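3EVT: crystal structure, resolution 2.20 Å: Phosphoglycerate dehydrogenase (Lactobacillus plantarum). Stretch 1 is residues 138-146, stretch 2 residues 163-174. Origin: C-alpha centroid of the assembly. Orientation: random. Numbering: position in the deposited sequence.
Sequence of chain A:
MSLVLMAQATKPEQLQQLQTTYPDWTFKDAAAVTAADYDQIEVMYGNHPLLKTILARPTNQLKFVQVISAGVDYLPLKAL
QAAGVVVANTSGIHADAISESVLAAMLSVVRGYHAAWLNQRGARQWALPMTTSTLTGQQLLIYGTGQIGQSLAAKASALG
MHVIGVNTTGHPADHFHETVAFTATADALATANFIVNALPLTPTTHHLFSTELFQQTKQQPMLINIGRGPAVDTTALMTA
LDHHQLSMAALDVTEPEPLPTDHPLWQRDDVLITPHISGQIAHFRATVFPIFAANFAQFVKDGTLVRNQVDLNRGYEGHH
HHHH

Stretch 1 138-146: QQLLIYGTG
Stretch 2 163-174: VIGVNTTGHPAD

Two parallel strands, 139-143 and 163-167, lie side by side with their N-to-C directions 20° apart, and the loops that follow them close the contact, which buries 609 Å² summed over both stretches. The register pairs Leu 140 with Val 163, Leu 141 with Ile 164, Ile 142 with Gly 165 and Tyr 143 with Val 166, the CA-CA spacing narrowing from 4.9 Å at the first pair to 4.5 Å at the last. Backbone angles are ordinary extended ones, phi near -90 to -118° and psi near 114 to 149° through the paired residues.

Four hydrogen bonds lace the strands: Ile 164 N to Leu 140 O (2.9 Å), Ile 142 N to Ile 164 O (2.7 Å), Val 166 N to Ile 142 O (2.7 Å) and Gly 144 N to Val 166 O (2.9 Å). Ile 142 O also receives a CA-H contact from Gly 165 CA at 3.0 Å.

On the face carrying Leu 141, Tyr 143, Ile 164 and Val 166, all four buried, branched and flat shapes interlock, and such largely apolar side chains suit the burial. Leu 141 (chi1 t, chi2 p) places CD1 3.6 Å from Val 166 CG2 and 3.8 Å from Ile 164 CG2, so one methyl meets both neighbours. Tyr 143 (chi1 -74°, chi2 -108°) offers a ring face as a flat seat: Val 166, chi1 t, sets CG2 3.8 Å from the centroid of the Tyr 143 ring, 4° off its normal. Beta-branched Val 166 thus serves ring and leucine with the same methyl.

The other face carries Leu 140, Ile 142 and Val 163, buried and apolar too. Ile 142 (chi1 m, chi2 t) brings CD1 to 3.7 Å from Val 163 CG1, while Leu 140 CD2 lies 4.2 Å from that same CG1; Val 163 has chi1 t. Beyond them the absent side chain of Gly 165, also buried, leaves a hollow, and Thr 145 fills it, with CG2 3.7 Å from Gly 165 CA. A CB on Gly 165 would sit 2.6 Å from Thr 145 CG2, a clash.

Thr 145 (phi/psi -112/25, chi1 p) points toward the second stretch and packs CB 3.7 Å from Ala 173 CB, a small methyl suited to so close an approach. Its OG1 accepts from Asn 167 ND2 at 3.0 Å. Asn 167 (chi1 57°, chi2 33°) also donates from ND2 to His 171 O at 2.9 Å, tying the turn to the strand end. Gly 144 gives the chain its bend at phi/psi 112/107, where a CB would jam against the preceding carbonyl.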

ATOM      1  N   GLN A 138       1.950  -4.808 -11.853  1.00 46.62           N
ATOM      2  CA  GLN A 138       0.768  -4.656 -12.727  1.00 46.42           C
ATOM      3  C   GLN A 138       0.518  -3.188 -13.143  1.00 46.54           C
ATOM      4  O   GLN A 138       1.169  -2.246 -12.614  1.00 45.51           O
ATOM      5  CB  GLN A 138      -0.486  -5.342 -12.121  1.00 46.29           C
ATOM      6  CG  GLN A 138      -0.291  -6.821 -11.732  1.00 47.21           C
ATOM      7  CD  GLN A 138      -1.622  -7.647 -11.689  1.00 52.63           C
ATOM      8  OE1 GLN A 138      -2.408  -7.606 -12.650  1.00 53.71           O
ATOM      9  NE2 GLN A 138      -1.869  -8.400 -10.572  1.00 50.15           N
ATOM     10  N   GLN A 139      -0.352  -3.006 -14.143  1.00 46.18           N
ATOM     11  CA  GLN A 139      -0.644  -1.678 -14.683  1.00 46.59           C
ATOM     12  C   GLN A 139      -1.965  -1.171 -14.175  1.00 44.72           C
ATOM     13  O   GLN A 139      -2.993  -1.828 -14.283  1.00 45.18           O
ATOM     14  CB  GLN A 139      -0.755  -1.658 -16.204  1.00 47.56           C
ATOM     15  CG  GLN A 139       0.287  -2.413 -16.921  1.00 54.35           C
ATOM     16  CD  GLN A 139       1.470  -1.549 -17.216  1.00 60.43           C
ATOM     17  OE1 GLN A 139       2.603  -2.045 -17.366  1.00 62.51           O
ATOM     18  NE2 GLN A 139       1.230  -0.235 -17.286  1.00 62.97           N
ATOM     19  N   LEU A 140      -1.922   0.027 -13.638  1.00 44.84           N
ATOM     20  CA  LEU A 140      -3.092   0.745 -13.191  1.00 43.80           C
ATOM     21  C   LEU A 140      -3.312   1.943 -14.147  1.00 44.03           C
ATOM     22  O   LEU A 140      -2.466   2.809 -14.274  1.00 43.70           O
ATOM     23  CB  LEU A 140      -2.834   1.237 -11.770  1.00 42.71           C
ATOM     24  CG  LEU A 140      -3.880   2.154 -11.142  1.00 41.01           C
ATOM     25  CD1 LEU A 140      -5.215   1.430 -11.150  1.00 38.99           C
ATOM     26  CD2 LEU A 140      -3.512   2.604  -9.708  1.00 34.91           C
ATOM     27  N   LEU A 141      -4.477   1.983 -14.774  1.00 44.61           N
ATOM     28  CA  LEU A 141      -4.912   3.122 -15.557  1.00 43.70           C
ATOM     29  C   LEU A 141      -5.966   3.951 -14.789  1.00 43.62           C
ATOM     30  O   LEU A 141      -7.071   3.469 -14.478  1.00 43.72           O
ATOM     31  CB  LEU A 141      -5.474   2.600 -16.904  1.00 43.35           C
ATOM     32  CG  LEU A 141      -6.062   3.708 -17.822  1.00 41.33           C
ATOM     33  CD1 LEU A 141      -5.004   4.785 -18.194  1.00 38.08           C
ATOM     34  CD2 LEU A 141      -6.642   3.049 -19.068  1.00 37.56           C
ATOM     35  N   ILE A 142      -5.646   5.203 -14.474  1.00 43.66           N
ATOM     36  CA  ILE A 142      -6.608   6.093 -13.758  1.00 42.38           C
ATOM     37  C   ILE A 142      -7.048   7.278 -14.637  1.00 43.36           C
ATOM     38  O   ILE A 142      -6.223   8.002 -15.161  1.00 42.69           O
ATOM     39  CB  ILE A 142      -5.992   6.702 -12.450  1.00 41.59           C
ATOM     40  CG1 ILE A 142      -5.268   5.623 -11.606  1.00 40.70           C
ATOM     41  CG2 ILE A 142      -7.056   7.518 -11.617  1.00 38.22           C
ATOM     42  CD1 ILE A 142      -4.304   6.239 -10.485  1.00 36.88           C
ATOM     43  N   TYR A 143      -8.360   7.440 -14.774  1.00 44.33           N
ATOM     44  CA  TYR A 143      -8.992   8.570 -15.424  1.00 45.78           C
ATOM     45  C   TYR A 143      -9.261   9.642 -14.388  1.00 46.27           C
ATOM     46  O   TYR A 143     -10.092   9.449 -13.470  1.00 46.47           O
ATOM     47  CB  TYR A 143     -10.339   8.132 -16.062  1.00 46.48           C
ATOM     48  CG  TYR A 143     -10.225   7.287 -17.333  1.00 45.86           C
ATOM     49  CD1 TYR A 143     -10.558   7.835 -18.588  1.00 44.64           C
ATOM     50  CD2 TYR A 143      -9.827   5.940 -17.279  1.00 44.76           C
ATOM     51  CE1 TYR A 143     -10.490   7.076 -19.740  1.00 39.53           C
ATOM     52  CE2 TYR A 143      -9.741   5.169 -18.426  1.00 43.57           C
ATOM     53  CZ  TYR A 143     -10.079   5.759 -19.667  1.00 45.41           C
ATOM     54  OH  TYR A 143      -9.984   5.030 -20.838  1.00 43.77           O
ATOM     55  N   GLY A 144      -8.567  10.771 -14.531  1.00 46.41           N
ATOM     56  CA  GLY A 144      -8.632  11.814 -13.526  1.00 47.19           C
ATOM     57  C   GLY A 144      -7.298  11.930 -12.830  1.00 48.00           C
ATOM     58  O   GLY A 144      -6.933  11.062 -12.010  1.00 49.40           O
ATOM     59  N   THR A 145      -6.559  12.988 -13.125  1.00 47.19           N
ATOM     60  CA  THR A 145      -5.238  13.166 -12.527  1.00 47.76           C
ATOM     61  C   THR A 145      -5.247  14.371 -11.550  1.00 47.41           C
ATOM     62  O   THR A 145      -4.201  14.995 -11.282  1.00 47.32           O
ATOM     63  CB  THR A 145      -4.115  13.267 -13.608  1.00 48.95           C
ATOM     64  OG1 THR A 145      -4.313  14.435 -14.420  1.00 50.29           O
ATOM     65  CG2 THR A 145      -4.117  12.033 -14.516  1.00 46.75           C
ATOM     66  N   GLY A 146      -6.430  14.683 -11.020  1.00 46.51           N
ATOM     67  CA  GLY A 146      -6.546  15.659  -9.926  1.00 46.83           C
ATOM     68  C   GLY A 146      -5.936  15.115  -8.631  1.00 48.00           C
ATOM     69  O   GLY A 146      -5.185  14.119  -8.649  1.00 47.61           O
ATOM     70  N   VAL A 163       1.768   3.146 -13.206  1.00 44.35           N
ATOM     71  CA  VAL A 163       0.588   4.016 -13.169  1.00 44.76           C
ATOM     72  C   VAL A 163       0.509   5.034 -14.320  1.00 44.88           C
ATOM     73  O   VAL A 163       1.369   5.897 -14.508  1.00 42.72           O
ATOM     74  CB  VAL A 163       0.454   4.735 -11.816  1.00 43.65           C
ATOM     75  CG1 VAL A 163      -0.938   5.257 -11.671  1.00 44.13           C
ATOM     76  CG2 VAL A 163       0.784   3.776 -10.662  1.00 43.82           C
ATOM     77  N   ILE A 164      -0.577   4.906 -15.059  1.00 46.51           N
ATOM     78  CA  ILE A 164      -0.896   5.790 -16.162  1.00 48.05           C
ATOM     79  C   ILE A 164      -2.192   6.510 -15.877  1.00 48.01           C
ATOM     80  O   ILE A 164      -3.171   5.876 -15.447  1.00 47.52           O
ATOM     81  CB  ILE A 164      -1.132   4.963 -17.440  1.00 48.65           C
ATOM     82  CG1 ILE A 164       0.060   4.036 -17.672  1.00 48.28           C
ATOM     83  CG2 ILE A 164      -1.429   5.898 -18.643  1.00 48.28           C
ATOM     84  CD1 ILE A 164       0.055   3.423 -19.043  1.00 51.60           C
ATOM     85  N   GLY A 165      -2.196   7.815 -16.141  1.00 47.40           N
ATOM     86  CA  GLY A 165      -3.367   8.673 -15.890  1.00 48.51           C
ATOM     87  C   GLY A 165      -3.970   9.344 -17.129  1.00 48.78           C
ATOM     88  O   GLY A 165      -3.277   9.641 -18.082  1.00 49.52           O
ATOM     89  N   VAL A 166      -5.269   9.571 -17.138  1.00 48.77           N
ATOM     90  CA  VAL A 166      -5.878  10.158 -18.314  1.00 49.28           C
ATOM     91  C   VAL A 166      -6.394  11.529 -17.926  1.00 50.38           C
ATOM     92  O   VAL A 166      -7.155  11.613 -16.945  1.00 50.80           O
ATOM     93  CB  VAL A 166      -7.071   9.294 -18.850  1.00 48.85           C
ATOM     94  CG1 VAL A 166      -7.626   9.866 -20.186  1.00 46.95           C
ATOM     95  CG2 VAL A 166      -6.674   7.826 -18.985  1.00 48.71           C
ATOM     96  N   ASN A 167      -5.979  12.582 -18.659  1.00 51.05           N
ATOM     97  CA  ASN A 167      -6.502  13.965 -18.453  1.00 52.87           C
ATOM     98  C   ASN A 167      -6.812  14.663 -19.815  1.00 55.39           C
ATOM     99  O   ASN A 167      -6.737  14.033 -20.877  1.00 56.07           O
ATOM    100  CB  ASN A 167      -5.581  14.805 -17.535  1.00 51.52           C
ATOM    101  CG  ASN A 167      -4.154  14.890 -18.058  1.00 52.14           C
ATOM    102  OD1 ASN A 167      -3.945  14.892 -19.268  1.00 53.05           O
ATOM    103  ND2 ASN A 167      -3.166  14.976 -17.157  1.00 52.35           N
ATOM    104  N   THR A 168      -7.182  15.937 -19.815  1.00 57.50           N
ATOM    105  CA  THR A 168      -7.695  16.508 -21.070  1.00 59.55           C
ATOM    106  C   THR A 168      -6.647  16.516 -22.138  1.00 59.84           C
ATOM    107  O   THR A 168      -6.896  16.040 -23.238  1.00 60.75           O
ATOM    108  CB  THR A 168      -8.253  17.938 -20.923  1.00 59.68           C
ATOM    109  OG1 THR A 168      -7.340  18.715 -20.149  1.00 61.78           O
ATOM    110  CG2 THR A 168      -9.598  17.912 -20.236  1.00 61.49           C
ATOM    111  N   THR A 169      -5.469  17.021 -21.806  1.00 59.92           N
ATOM    112  CA  THR A 169      -4.461  17.261 -22.819  1.00 60.50           C
ATOM    113  C   THR A 169      -3.212  16.393 -22.671  1.00 60.36           C
ATOM    114  O   THR A 169      -2.214  16.630 -23.342  1.00 60.33           O
ATOM    115  CB  THR A 169      -4.088  18.773 -22.849  1.00 61.04           C
ATOM    116  OG1 THR A 169      -3.412  19.150 -21.634  1.00 61.20           O
ATOM    117  CG2 THR A 169      -5.369  19.588 -22.970  1.00 60.25           C
ATOM    118  N   GLY A 170      -3.267  15.409 -21.775  1.00 59.80           N
ATOM    119  CA  GLY A 170      -2.160  14.487 -21.580  1.00 58.45           C
ATOM    120  C   GLY A 170      -0.985  15.184 -20.956  1.00 57.22           C
ATOM    121  O   GLY A 170       0.149  14.779 -21.131  1.00 56.73           O
ATOM    122  N   HIS A 171      -1.253  16.267 -20.249  1.00 57.23           N
ATOM    123  CA  HIS A 171      -0.194  16.934 -19.509  1.00 57.30           C
ATOM    124  C   HIS A 171       0.313  16.056 -18.342  1.00 56.90           C
ATOM    125  O   HIS A 171      -0.332  15.068 -17.951  1.00 56.42           O
ATOM    126  CB  HIS A 171      -0.695  18.269 -18.974  1.00 58.12           C
ATOM    127  CG  HIS A 171      -1.934  18.166 -18.128  1.00 61.42           C
ATOM    128  ND1 HIS A 171      -3.207  18.231 -18.658  1.00 62.13           N
ATOM    129  CD2 HIS A 171      -2.094  18.016 -16.786  1.00 62.93           C
ATOM    130  CE1 HIS A 171      -4.099  18.138 -17.684  1.00 63.08           C
ATOM    131  NE2 HIS A 171      -3.449  18.009 -16.540  1.00 64.37           N
ATOM    132  N   PRO A 172       1.463  16.421 -17.779  1.00 56.00           N
ATOM    133  CA  PRO A 172       2.044  15.671 -16.669  1.00 55.04           C
ATOM    134  C   PRO A 172       1.245  15.808 -15.355  1.00 54.19           C
ATOM    135  O   PRO A 172       0.516  16.781 -15.154  1.00 53.00           O
ATOM    136  CB  PRO A 172       3.443  16.288 -16.519  1.00 55.24           C
ATOM    137  CG  PRO A 172       3.678  17.104 -17.792  1.00 55.75           C
ATOM    138  CD  PRO A 172       2.304  17.553 -18.196  1.00 56.30           C
ATOM    139  N   ALA A 173       1.378  14.819 -14.471  1.00 53.24           N
ATOM    140  CA  ALA A 173       0.798  14.931 -13.131  1.00 52.28           C
ATOM    141  C   ALA A 173       1.655  14.190 -12.115  1.00 52.04           C
ATOM    142  O   ALA A 173       2.231  13.150 -12.413  1.00 50.87           O
ATOM    143  CB  ALA A 173      -0.615  14.426 -13.114  1.00 50.93           C
ATOM    144  N   ASP A 174       1.712  14.729 -10.906  1.00 52.29           N
ATOM    145  CA  ASP A 174       2.561  14.175  -9.851  1.00 52.88           C
ATOM    146  C   ASP A 174       2.274  12.697  -9.584  1.00 51.80           C
ATOM    147  O   ASP A 174       1.121  12.321  -9.456  1.00 52.23           O
ATOM    148  CB  ASP A 174       2.315  14.938  -8.558  1.00 53.13           C
ATOM    149  CG  ASP A 174       3.066  16.244  -8.508  1.00 57.58           C
ATOM    150  OD1 ASP A 174       3.801  16.500  -9.484  1.00 62.14           O
ATOM    151  OD2 ASP A 174       2.955  17.006  -7.499  1.00 60.36           O
TER